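Local coordinates for protein DNA-entry nuclease (Competence-specific nuclease) (Streptococcus agalactiae ILRI112, PDB 4QGO) that probably cleaves DNA as a non-specific nuclease of the beta-beta-alpha (His-Me finger) family and is a virulence factor of the bacterium that makes it, at residues His96-Asn101 / Thr219-Leu224; Tyr104-Lys110 / Ala140-Gln144; Ala112-Leu118 / Glu157-Arg161; Arg179-Val185 / Met215-Gly220. The protein carries 1 engineered substitution. One frame throughout, in Å; residues are numbered along the deposited sequence.

Contact 1: His96-Asn101 / Thr219-Leu224; sequences HQVATN and TGEITL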
# COMPACT_ATOMS: atom_id res chain seq x y z
N HIS A 96 3.78 -4.75 -16.48
CA HIS A 96 4.13 -4.35 -17.85
C HIS A 96 4.86 -3.03 -17.80
O HIS A 96 4.26 -1.96 -17.84
CB HIS A 96 2.88 -4.25 -18.72
CG HIS A 96 2.20 -5.56 -18.92
ND1 HIS A 96 2.72 -6.55 -19.74
CD2 HIS A 96 1.06 -6.08 -18.40
CE1 HIS A 96 1.93 -7.60 -19.72
NE2 HIS A 96 0.91 -7.34 -18.91
N GLN A 97 6.18 -3.11 -17.67
CA GLN A 97 6.99 -1.92 -17.53
C GLN A 97 6.98 -1.05 -18.78
O GLN A 97 6.94 -1.56 -19.91
CB GLN A 97 8.42 -2.32 -17.18
CG GLN A 97 9.33 -1.16 -16.80
CD GLN A 97 8.86 -0.44 -15.55
OE1 GLN A 97 7.97 0.42 -15.61
NE2 GLN A 97 9.44 -0.78 -14.41
N VAL A 98 7.04 0.26 -18.57
CA VAL A 98 7.06 1.27 -19.63
C VAL A 98 8.03 2.37 -19.21
O VAL A 98 8.04 2.76 -18.04
CB VAL A 98 5.65 1.90 -19.84
CG1 VAL A 98 5.70 3.05 -20.84
CG2 VAL A 98 4.62 0.86 -20.26
N ALA A 99 8.86 2.87 -20.13
CA ALA A 99 9.65 4.06 -19.86
C ALA A 99 8.72 5.26 -20.00
O ALA A 99 8.07 5.42 -21.03
CB ALA A 99 10.80 4.15 -20.88
N THR A 100 8.64 6.09 -18.97
CA THR A 100 7.68 7.20 -18.95
C THR A 100 8.30 8.50 -19.47
O THR A 100 9.51 8.56 -19.74
CB THR A 100 7.21 7.48 -17.52
OG1 THR A 100 8.36 7.77 -16.72
CG2 THR A 100 6.49 6.27 -16.94
N ASN A 101 7.47 9.52 -19.61
CA ASN A 101 7.92 10.88 -19.88
C ASN A 101 7.81 11.76 -18.65
O ASN A 101 7.31 12.88 -18.70
CB ASN A 101 7.14 11.50 -21.03
CG ASN A 101 7.26 10.68 -22.28
OD1 ASN A 101 8.35 10.55 -22.85
ND2 ASN A 101 6.16 10.11 -22.72
N THR A 219 -5.37 -5.56 -16.86
CA THR A 219 -4.17 -6.19 -17.42
C THR A 219 -2.85 -5.61 -16.92
O THR A 219 -1.81 -6.26 -17.00
CB THR A 219 -4.16 -6.02 -18.95
OG1 THR A 219 -4.26 -4.62 -19.25
CG2 THR A 219 -5.35 -6.72 -19.57
N GLY A 220 -2.90 -4.39 -16.42
CA GLY A 220 -1.68 -3.66 -16.11
C GLY A 220 -1.10 -2.90 -17.29
O GLY A 220 -0.04 -2.30 -17.16
N GLU A 221 -1.79 -2.91 -18.44
CA GLU A 221 -1.30 -2.19 -19.63
C GLU A 221 -1.37 -0.68 -19.42
O GLU A 221 -2.40 -0.13 -19.02
CB GLU A 221 -2.11 -2.58 -20.87
CG GLU A 221 -1.65 -1.89 -22.16
CD GLU A 221 -2.57 -2.13 -23.34
OE1 GLU A 221 -2.05 -2.13 -24.48
OE2 GLU A 221 -3.81 -2.27 -23.14
N ILE A 222 -0.26 -0.02 -19.70
CA ILE A 222 -0.14 1.41 -19.48
C ILE A 222 -0.18 2.17 -20.80
O ILE A 222 0.48 1.78 -21.77
CB ILE A 222 1.17 1.71 -18.76
CG1 ILE A 222 1.08 1.18 -17.32
CG2 ILE A 222 1.49 3.21 -18.78
CD1 ILE A 222 2.42 1.01 -16.69
N THR A 223 -0.93 3.26 -20.81
CA THR A 223 -0.96 4.17 -21.95
C THR A 223 -0.39 5.52 -21.50
O THR A 223 -0.99 6.19 -20.67
CB THR A 223 -2.39 4.33 -22.46
OG1 THR A 223 -2.89 3.05 -22.87
CG2 THR A 223 -2.43 5.28 -23.66
N LEU A 224 0.76 5.91 -22.05
CA LEU A 224 1.37 7.19 -21.69
C LEU A 224 0.53 8.35 -22.21
O LEU A 224 -0.07 8.25 -23.28
CB LEU A 224 2.79 7.28 -22.25
CG LEU A 224 3.74 6.18 -21.79
CD1 LEU A 224 5.10 6.33 -22.46
CD2 LEU A 224 3.90 6.17 -20.26
O HOH W 1 2.33 -2.46 -15.51
O HOH W 2 2.29 -1.38 -20.22
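Segment 96-101 is an extended loop that runs beside 219-224 in nearly the same direction, 12° apart end to end. At His-96 two waters fill the gap between the backbones. Water 1 accepts from His-96 N at 2.9 Å and lies 2.9 Å from Gly-220 O. Water 2 accepts from Ile-222 N at 2.9 Å and donates to His-96 O at 3.1 Å. The ring edge of His-96 faces the turn, with CD2 3.2 Å from Thr-219 O. That turn belongs to the hairpin of strands 213-215 and 222-224. Gly-220 and Glu-221 form its G1 beta bulge opposite Asp-216, and Thr-219 OG1 makes an ST turn by accepting from Glu-221 N at 3.1 Å. Gln-97 points away and bonds to the backbone of Ala-107 and Val-108. Val-98 points back and makes the apolar centre: CG2 is 3.9 Å from Ile-222 CB, and CG1 is 3.6 Å from Leu-224 CD2. Beyond it, Ala-99 O meets Leu-224 CD1 at 3.4 Å, and Asn-101 ND2 approaches the same CD1 at 3.9 Å.

Contact 2: Tyr104-Lys110 / Ala140-Gln144; sequences YGHAVDK and AHSNQ. With SO4 (sulfate ion), chain D.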
# COMPACT_ATOMS: atom_id res chain seq x y z
N TYR A 104 10.26 10.09 -12.95
CA TYR A 104 10.52 8.74 -12.44
C TYR A 104 11.27 7.87 -13.44
O TYR A 104 11.99 6.95 -13.06
CB TYR A 104 9.21 8.04 -12.03
CG TYR A 104 8.50 8.74 -10.90
CD1 TYR A 104 8.94 8.60 -9.59
CD2 TYR A 104 7.39 9.55 -11.15
CE1 TYR A 104 8.29 9.25 -8.55
CE2 TYR A 104 6.75 10.20 -10.12
CZ TYR A 104 7.20 10.05 -8.82
OH TYR A 104 6.55 10.70 -7.80
N GLY A 105 11.08 8.15 -14.73
CA GLY A 105 11.78 7.42 -15.77
C GLY A 105 11.13 6.10 -16.14
O GLY A 105 11.19 5.69 -17.30
N HIS A 106 10.53 5.43 -15.17
CA HIS A 106 9.84 4.16 -15.42
C HIS A 106 8.47 4.23 -14.77
O HIS A 106 8.23 5.07 -13.89
CB HIS A 106 10.63 2.99 -14.86
CG HIS A 106 10.83 3.05 -13.39
ND1 HIS A 106 11.89 3.73 -12.81
CD2 HIS A 106 10.11 2.55 -12.36
CE1 HIS A 106 11.81 3.63 -11.50
NE2 HIS A 106 10.74 2.92 -11.20
N ALA A 107 7.57 3.35 -15.18
CA ALA A 107 6.16 3.45 -14.78
C ALA A 107 5.84 2.74 -13.47
O ALA A 107 5.10 3.29 -12.65
CB ALA A 107 5.27 2.92 -15.87
N VAL A 108 6.40 1.55 -13.27
CA VAL A 108 6.00 0.71 -12.14
C VAL A 108 7.16 0.15 -11.33
O VAL A 108 8.27 -0.02 -11.84
CB VAL A 108 5.08 -0.45 -12.57
CG1 VAL A 108 3.75 0.08 -13.09
CG2 VAL A 108 5.76 -1.34 -13.62
N ASP A 109 6.87 -0.12 -10.05
CA ASP A 109 7.80 -0.71 -9.10
C ASP A 109 7.15 -1.95 -8.50
O ASP A 109 5.93 -2.06 -8.46
CB ASP A 109 8.06 0.25 -7.92
CG ASP A 109 8.84 1.48 -8.31
OD1 ASP A 109 9.54 1.47 -9.34
OD2 ASP A 109 8.79 2.46 -7.54
N LYS A 110 7.98 -2.88 -8.06
CA LYS A 110 7.50 -3.97 -7.23
C LYS A 110 7.07 -3.31 -5.93
O LYS A 110 7.89 -2.79 -5.18
CB LYS A 110 8.61 -4.98 -6.99
CG LYS A 110 8.96 -5.79 -8.23
CD LYS A 110 10.23 -6.61 -8.04
CE LYS A 110 10.69 -7.22 -9.36
NZ LYS A 110 12.13 -7.64 -9.32
N ALA A 140 5.27 3.96 -9.83
CA ALA A 140 6.46 4.52 -9.22
C ALA A 140 6.09 5.67 -8.29
O ALA A 140 6.62 5.77 -7.19
CB ALA A 140 7.44 4.99 -10.28
N HIS A 141 5.17 6.54 -8.73
CA HIS A 141 4.76 7.65 -7.90
C HIS A 141 4.15 7.20 -6.58
O HIS A 141 4.51 7.69 -5.51
CB HIS A 141 3.73 8.52 -8.60
CG HIS A 141 3.09 9.51 -7.68
ND1 HIS A 141 3.75 10.63 -7.23
CD2 HIS A 141 1.88 9.51 -7.08
CE1 HIS A 141 2.95 11.30 -6.41
NE2 HIS A 141 1.81 10.64 -6.31
N SER A 142 3.19 6.28 -6.65
CA SER A 142 2.48 5.90 -5.43
C SER A 142 3.32 5.02 -4.50
O SER A 142 3.12 5.03 -3.29
CB SER A 142 1.11 5.29 -5.75
OG SER A 142 1.21 3.97 -6.27
N ASN A 143 4.30 4.30 -5.06
CA ASN A 143 5.26 3.58 -4.25
C ASN A 143 6.25 4.51 -3.55
O ASN A 143 6.45 4.42 -2.34
CB ASN A 143 6.02 2.57 -5.13
CG ASN A 143 7.02 1.76 -4.35
OD1 ASN A 143 6.64 0.84 -3.62
ND2 ASN A 143 8.30 2.06 -4.50
N GLN A 144 6.82 5.44 -4.31
CA GLN A 144 8.02 6.15 -3.88
C GLN A 144 7.80 7.45 -3.11
O GLN A 144 8.66 7.86 -2.32
CB GLN A 144 8.90 6.45 -5.09
CG GLN A 144 9.45 5.22 -5.74
CD GLN A 144 10.23 5.51 -7.02
OE1 GLN A 144 10.84 6.57 -7.16
NE2 GLN A 144 10.21 4.56 -7.94
S SO4 D . 8.92 12.02 -5.70
O1 SO4 D . 7.97 10.91 -5.61
O2 SO4 D . 9.38 12.40 -4.37
O3 SO4 D . 10.06 11.60 -6.52
O4 SO4 D . 8.28 13.16 -6.36
O HOH W 3 12.16 6.54 -10.14
O HOH W 4 7.80 -1.52 -2.22
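Asp-109 is the polar centre of this contact. Its OD2 accepts a short, nearly straight hydrogen bond from Gln-144 NE2 at 2.6 Å and a weak one from Asn-143 ND2 at 3.1 Å. Its OD1 accepts from His-106 NE2 at 2.6 Å, so the carboxylate joins the loop to the helix. These parts belong to the beta-beta-alpha core that names the nuclease family: strand 108-112 pairs with strand 135-139, and helix 140-144 follows directly. The helix start is fixed by Ala-140 N, which donates to Ala-107 O at 2.9 Å. At the other side, His-141 ND1 donates to Tyr-104 OH at 2.9 Å. That hydroxyl in turn donates to O1 of a sulfate at 2.6 Å. The sulfate, probably from the crystallisation liquor, is also bound by His-103. Water 3 donates to Tyr-104 O at 3.0 Å and to Gln-144 OE1 at 3.3 Å. The packing is centred on Ala-140, whose carbonyl carbon lies over one face of the Tyr-104 ring together with His-141 N. The methyl group touches two side chains: Ala-140 CB is 3.9 Å from Tyr-104 CB and 4.0 Å from His-106 NE2.

Contact 3: Ala112-Leu118 / Glu157-Arg161; sequences ALIAYAL and ESLVR. Engineered in segment 112-118: Ala-112 (natural residue His). With SO4 (sulfate ion), chain E.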
# COMPACT_ATOMS: atom_id res chain seq x y z
N ALA A 112 5.71 -3.56 -2.28
CA ALA A 112 5.43 -4.39 -1.11
C ALA A 112 4.20 -3.90 -0.36
O ALA A 112 4.01 -2.70 -0.18
CB ALA A 112 6.62 -4.38 -0.17
N LEU A 113 3.38 -4.84 0.10
CA LEU A 113 2.28 -4.48 1.00
C LEU A 113 2.86 -4.11 2.36
O LEU A 113 2.59 -3.03 2.89
CB LEU A 113 1.28 -5.63 1.14
CG LEU A 113 0.21 -5.76 0.04
CD1 LEU A 113 0.80 -5.97 -1.34
CD2 LEU A 113 -0.74 -6.91 0.38
N ILE A 114 3.66 -5.03 2.90
CA ILE A 114 4.35 -4.80 4.17
C ILE A 114 5.84 -4.61 3.89
O ILE A 114 6.51 -5.52 3.40
CB ILE A 114 4.16 -5.99 5.14
CG1 ILE A 114 2.68 -6.36 5.29
CG2 ILE A 114 4.77 -5.66 6.49
CD1 ILE A 114 1.84 -5.29 5.97
N ALA A 115 6.34 -3.42 4.20
CA ALA A 115 7.72 -3.03 3.91
C ALA A 115 8.79 -3.87 4.61
O ALA A 115 8.64 -4.26 5.76
CB ALA A 115 7.93 -1.54 4.23
N TYR A 116 9.88 -4.10 3.88
CA TYR A 116 11.02 -4.83 4.39
C TYR A 116 11.53 -4.22 5.69
O TYR A 116 11.81 -4.93 6.65
CB TYR A 116 12.14 -4.84 3.34
CG TYR A 116 13.38 -5.58 3.79
CD1 TYR A 116 13.41 -6.97 3.82
CD2 TYR A 116 14.51 -4.89 4.23
CE1 TYR A 116 14.53 -7.66 4.24
CE2 TYR A 116 15.64 -5.58 4.64
CZ TYR A 116 15.63 -6.96 4.65
OH TYR A 116 16.74 -7.66 5.07
N ALA A 117 11.66 -2.90 5.73
CA ALA A 117 12.20 -2.25 6.92
C ALA A 117 11.31 -2.46 8.15
O ALA A 117 11.79 -2.43 9.28
CB ALA A 117 12.42 -0.77 6.67
N LEU A 118 10.02 -2.67 7.92
CA LEU A 118 9.09 -2.78 9.04
C LEU A 118 9.03 -4.17 9.65
O LEU A 118 8.84 -4.32 10.86
CB LEU A 118 7.68 -2.33 8.63
CG LEU A 118 7.57 -0.88 8.17
CD1 LEU A 118 6.14 -0.59 7.71
CD2 LEU A 118 7.99 0.07 9.28
N GLU A 157 4.56 4.72 5.29
CA GLU A 157 5.55 3.80 5.85
C GLU A 157 6.55 4.52 6.73
O GLU A 157 6.94 4.01 7.78
CB GLU A 157 6.23 2.99 4.74
CG GLU A 157 5.28 1.96 4.12
CD GLU A 157 5.78 1.38 2.83
OE1 GLU A 157 6.54 2.08 2.14
OE2 GLU A 157 5.41 0.23 2.49
N SER A 158 6.96 5.72 6.32
CA SER A 158 7.84 6.53 7.15
C SER A 158 7.20 6.90 8.48
O SER A 158 7.89 6.90 9.51
CB SER A 158 8.27 7.80 6.42
OG SER A 158 9.08 7.47 5.31
N LEU A 159 5.91 7.21 8.50
CA LEU A 159 5.25 7.49 9.77
C LEU A 159 5.30 6.28 10.69
O LEU A 159 5.54 6.41 11.90
CB LEU A 159 3.78 7.89 9.56
CG LEU A 159 3.52 9.19 8.80
CD1 LEU A 159 2.01 9.40 8.65
CD2 LEU A 159 4.17 10.37 9.51
N VAL A 160 5.07 5.10 10.12
CA VAL A 160 5.05 3.88 10.92
C VAL A 160 6.45 3.54 11.40
O VAL A 160 6.65 3.20 12.57
CB VAL A 160 4.49 2.70 10.11
CG1 VAL A 160 4.58 1.42 10.91
CG2 VAL A 160 3.04 2.98 9.74
N ARG A 161 7.42 3.66 10.51
CA ARG A 161 8.81 3.39 10.84
C ARG A 161 9.29 4.30 11.97
O ARG A 161 9.92 3.84 12.92
CB ARG A 161 9.66 3.61 9.59
CG ARG A 161 11.09 3.20 9.72
CD ARG A 161 11.82 3.33 8.39
NE ARG A 161 11.91 4.72 7.97
CZ ARG A 161 11.31 5.22 6.90
NH1 ARG A 161 10.56 4.43 6.13
NH2 ARG A 161 11.47 6.51 6.60
S SO4 E . 17.75 -11.17 4.32
O1 SO4 E . 17.76 -10.99 2.87
O2 SO4 E . 16.62 -10.43 4.89
O3 SO4 E . 17.61 -12.59 4.63
O4 SO4 E . 19.00 -10.67 4.88
O HOH W 5 4.15 -1.35 4.29
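Segment 112-118 leaves strand 108-112, turns, and enters the short helix 116-119. Ala-115 is the N-cap, and its O accepts from Leu-118 N at 3.0 Å. Segment 157-161 is a stretch of helix 153-165, with Arg-161 N bonded to Glu-157 O at 2.8 Å. The backbones stay apart: the nearest CA pairs are Ala-115 with Glu-157 at 7.4 Å and Leu-118 with Arg-161 at 6.4 Å. One water spans the gap. Water 5 donates to Glu-157 OE2 and to Leu-113 O, both at 2.7 Å, and accepts from Ala-115 N at 3.0 Å. Glu-157 OE2 also accepts from Gln-153, and it touches Ala-115 CB at 3.5 Å. Leu-118 supplies the apolar part. Its CD2 lies 4.0 Å from Val-160 CG1 and 3.8 Å from Arg-161 CA. Leu-118 and Val-160 both rest on Leu-70 of strand 66-70, so the two helices pack on the large antiparallel sheet. Arg-161 folds back along its own helix, with NH2 donating to Ser-158 OG at 2.9 Å. Ala-112 is engineered; the natural residue is His. With that His, the sequence starting at Asp-109 reads Asp-Lys-Gly-His, a match to the DRGH-type motif of non-specific endonucleases. In relatives the motif histidine is the general base, so this contact probably borders the active site.

Contact 4: Arg179-Val185 / Met215-Gly220; sequences RNDTDLV and MDYATG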
# COMPACT_ATOMS: atom_id res chain seq x y z
N ARG A 179 -10.99 -3.41 -8.35
CA ARG A 179 -12.29 -2.93 -8.83
C ARG A 179 -13.32 -4.04 -8.87
O ARG A 179 -14.52 -3.79 -8.80
CB ARG A 179 -12.19 -2.38 -10.25
CG ARG A 179 -11.36 -1.12 -10.43
CD ARG A 179 -11.43 -0.64 -11.87
NE ARG A 179 -11.02 -1.69 -12.80
CZ ARG A 179 -11.20 -1.64 -14.12
NH1 ARG A 179 -11.79 -0.58 -14.67
NH2 ARG A 179 -10.80 -2.64 -14.88
N ASN A 180 -12.82 -5.26 -9.03
CA ASN A 180 -13.65 -6.42 -9.28
C ASN A 180 -12.85 -7.68 -8.97
O ASN A 180 -11.70 -7.61 -8.54
CB ASN A 180 -14.11 -6.42 -10.74
CG ASN A 180 -12.95 -6.36 -11.72
OD1 ASN A 180 -12.00 -7.13 -11.62
ND2 ASN A 180 -13.02 -5.42 -12.66
N ASP A 181 -13.45 -8.83 -9.22
CA ASP A 181 -12.81 -10.07 -8.81
C ASP A 181 -11.68 -10.52 -9.73
O ASP A 181 -10.92 -11.41 -9.37
CB ASP A 181 -13.84 -11.20 -8.66
CG ASP A 181 -14.68 -11.06 -7.41
OD1 ASP A 181 -14.26 -10.32 -6.49
OD2 ASP A 181 -15.75 -11.69 -7.35
N THR A 182 -11.54 -9.90 -10.90
CA THR A 182 -10.59 -10.41 -11.89
C THR A 182 -9.38 -9.52 -12.22
O THR A 182 -8.38 -10.02 -12.73
CB THR A 182 -11.30 -10.79 -13.20
OG1 THR A 182 -12.00 -9.66 -13.72
CG2 THR A 182 -12.30 -11.91 -12.94
N ASP A 183 -9.47 -8.22 -11.95
CA ASP A 183 -8.36 -7.30 -12.25
C ASP A 183 -7.05 -7.82 -11.68
O ASP A 183 -6.98 -8.27 -10.53
CB ASP A 183 -8.57 -5.92 -11.63
CG ASP A 183 -9.49 -5.04 -12.43
OD1 ASP A 183 -9.98 -5.42 -13.52
OD2 ASP A 183 -9.71 -3.91 -11.95
N LEU A 184 -5.99 -7.71 -12.46
CA LEU A 184 -4.69 -8.16 -11.99
C LEU A 184 -4.04 -7.16 -11.04
O LEU A 184 -3.27 -7.54 -10.17
CB LEU A 184 -3.77 -8.44 -13.17
CG LEU A 184 -4.24 -9.61 -14.03
CD1 LEU A 184 -3.33 -9.76 -15.22
CD2 LEU A 184 -4.26 -10.87 -13.20
N VAL A 185 -4.33 -5.87 -11.22
CA VAL A 185 -3.63 -4.80 -10.52
C VAL A 185 -4.62 -4.04 -9.65
O VAL A 185 -5.71 -3.70 -10.11
CB VAL A 185 -2.98 -3.82 -11.53
CG1 VAL A 185 -2.23 -2.70 -10.81
CG2 VAL A 185 -2.05 -4.57 -12.47
N MET A 215 -3.58 3.59 -16.61
CA MET A 215 -3.41 2.15 -16.58
C MET A 215 -4.75 1.43 -16.66
O MET A 215 -5.73 1.86 -16.06
CB MET A 215 -2.70 1.72 -15.30
CG MET A 215 -2.44 0.21 -15.25
SD MET A 215 -1.75 -0.36 -13.68
CE MET A 215 -0.05 0.14 -13.84
N ASP A 216 -4.79 0.33 -17.42
CA ASP A 216 -5.92 -0.59 -17.41
C ASP A 216 -5.64 -1.58 -16.29
O ASP A 216 -4.72 -2.40 -16.41
CB ASP A 216 -6.01 -1.31 -18.75
CG ASP A 216 -7.23 -2.22 -18.86
OD1 ASP A 216 -7.85 -2.52 -17.82
OD2 ASP A 216 -7.56 -2.64 -19.99
N TYR A 217 -6.40 -1.50 -15.20
CA TYR A 217 -6.13 -2.35 -14.03
C TYR A 217 -6.44 -3.81 -14.29
O TYR A 217 -5.98 -4.69 -13.56
CB TYR A 217 -6.87 -1.85 -12.79
CG TYR A 217 -6.42 -0.47 -12.36
CD1 TYR A 217 -5.14 -0.26 -11.87
CD2 TYR A 217 -7.28 0.62 -12.45
CE1 TYR A 217 -4.72 1.00 -11.49
CE2 TYR A 217 -6.87 1.89 -12.07
CZ TYR A 217 -5.59 2.07 -11.61
OH TYR A 217 -5.20 3.34 -11.24
N ALA A 218 -7.23 -4.08 -15.33
CA ALA A 218 -7.50 -5.47 -15.68
C ALA A 218 -6.21 -6.20 -16.05
O ALA A 218 -5.99 -7.32 -15.60
CB ALA A 218 -8.52 -5.55 -16.83
N THR A 219 -5.37 -5.56 -16.86
CA THR A 219 -4.17 -6.19 -17.42
C THR A 219 -2.85 -5.61 -16.92
O THR A 219 -1.81 -6.26 -17.00
CB THR A 219 -4.16 -6.02 -18.95
OG1 THR A 219 -4.26 -4.62 -19.25
CG2 THR A 219 -5.35 -6.72 -19.57
N GLY A 220 -2.90 -4.39 -16.42
CA GLY A 220 -1.68 -3.66 -16.11
C GLY A 220 -1.10 -2.90 -17.29
O GLY A 220 -0.04 -2.30 -17.16
O HOH W 6 -10.70 -2.82 -17.87
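Two turns meet here: the loop between sheet strands 170-177 and 188-195, and the turn of the hairpin 213-215/222-224. Each is shaped by an Asx turn. Asn-180 OD1 accepts from Thr-182 N at 2.9 Å and from Asp-183 N at 2.8 Å. Asp-216 OD1 accepts from Ala-218 N at 3.0 Å. Two backbone hydrogen bonds join the turns: Leu-184 N to Ala-218 O at 3.2 Å and Val-185 N to Tyr-217 O at 3.1 Å. The charged groups lie beside them. Arg-179 NE forms a salt bridge with Asp-183 OD2 at 2.7 Å inside the first loop. Asp-216 OD1 is 4.2 Å from Arg-179 NH2, too far for a salt bridge, and water 6 links these atoms at 2.9 and 3.0 Å respectively. Tyr-217 OH bonds to Asn-208 O. The apolar centre is Val-185, whose CG1 touches Met-215 SD at 3.7 Å and Tyr-217 CD1 at 3.9 Å. On the other branch, Val-185 CG2 lies 3.8 Å from Gly-220 CA.

In the fold
From the N terminus, segments 96-101, 104-110 and 112-118 follow one another closely. Contact 2 closes first, at 140-144, and contact 3 at 157-161. These two cross, because strand 108-112 leads to helix 116-119 and helix 140-144 leads to helix 153-165 in the same order. Contact 4 opens later, at 179-185, and closes at 215-220. Contact 1 closes at the C-terminal end and encloses contacts 2 and 3; it shares Thr-219 and Gly-220 with contact 4. Contacts 1, 2 and 4 touch one another, with Met-215 packed on both Ile-222 and Val-108. They tie the C-terminal hairpin to the nuclease core and to the large sheet. Contact 3 adjoins contact 2 in sequence without otherwise touching it.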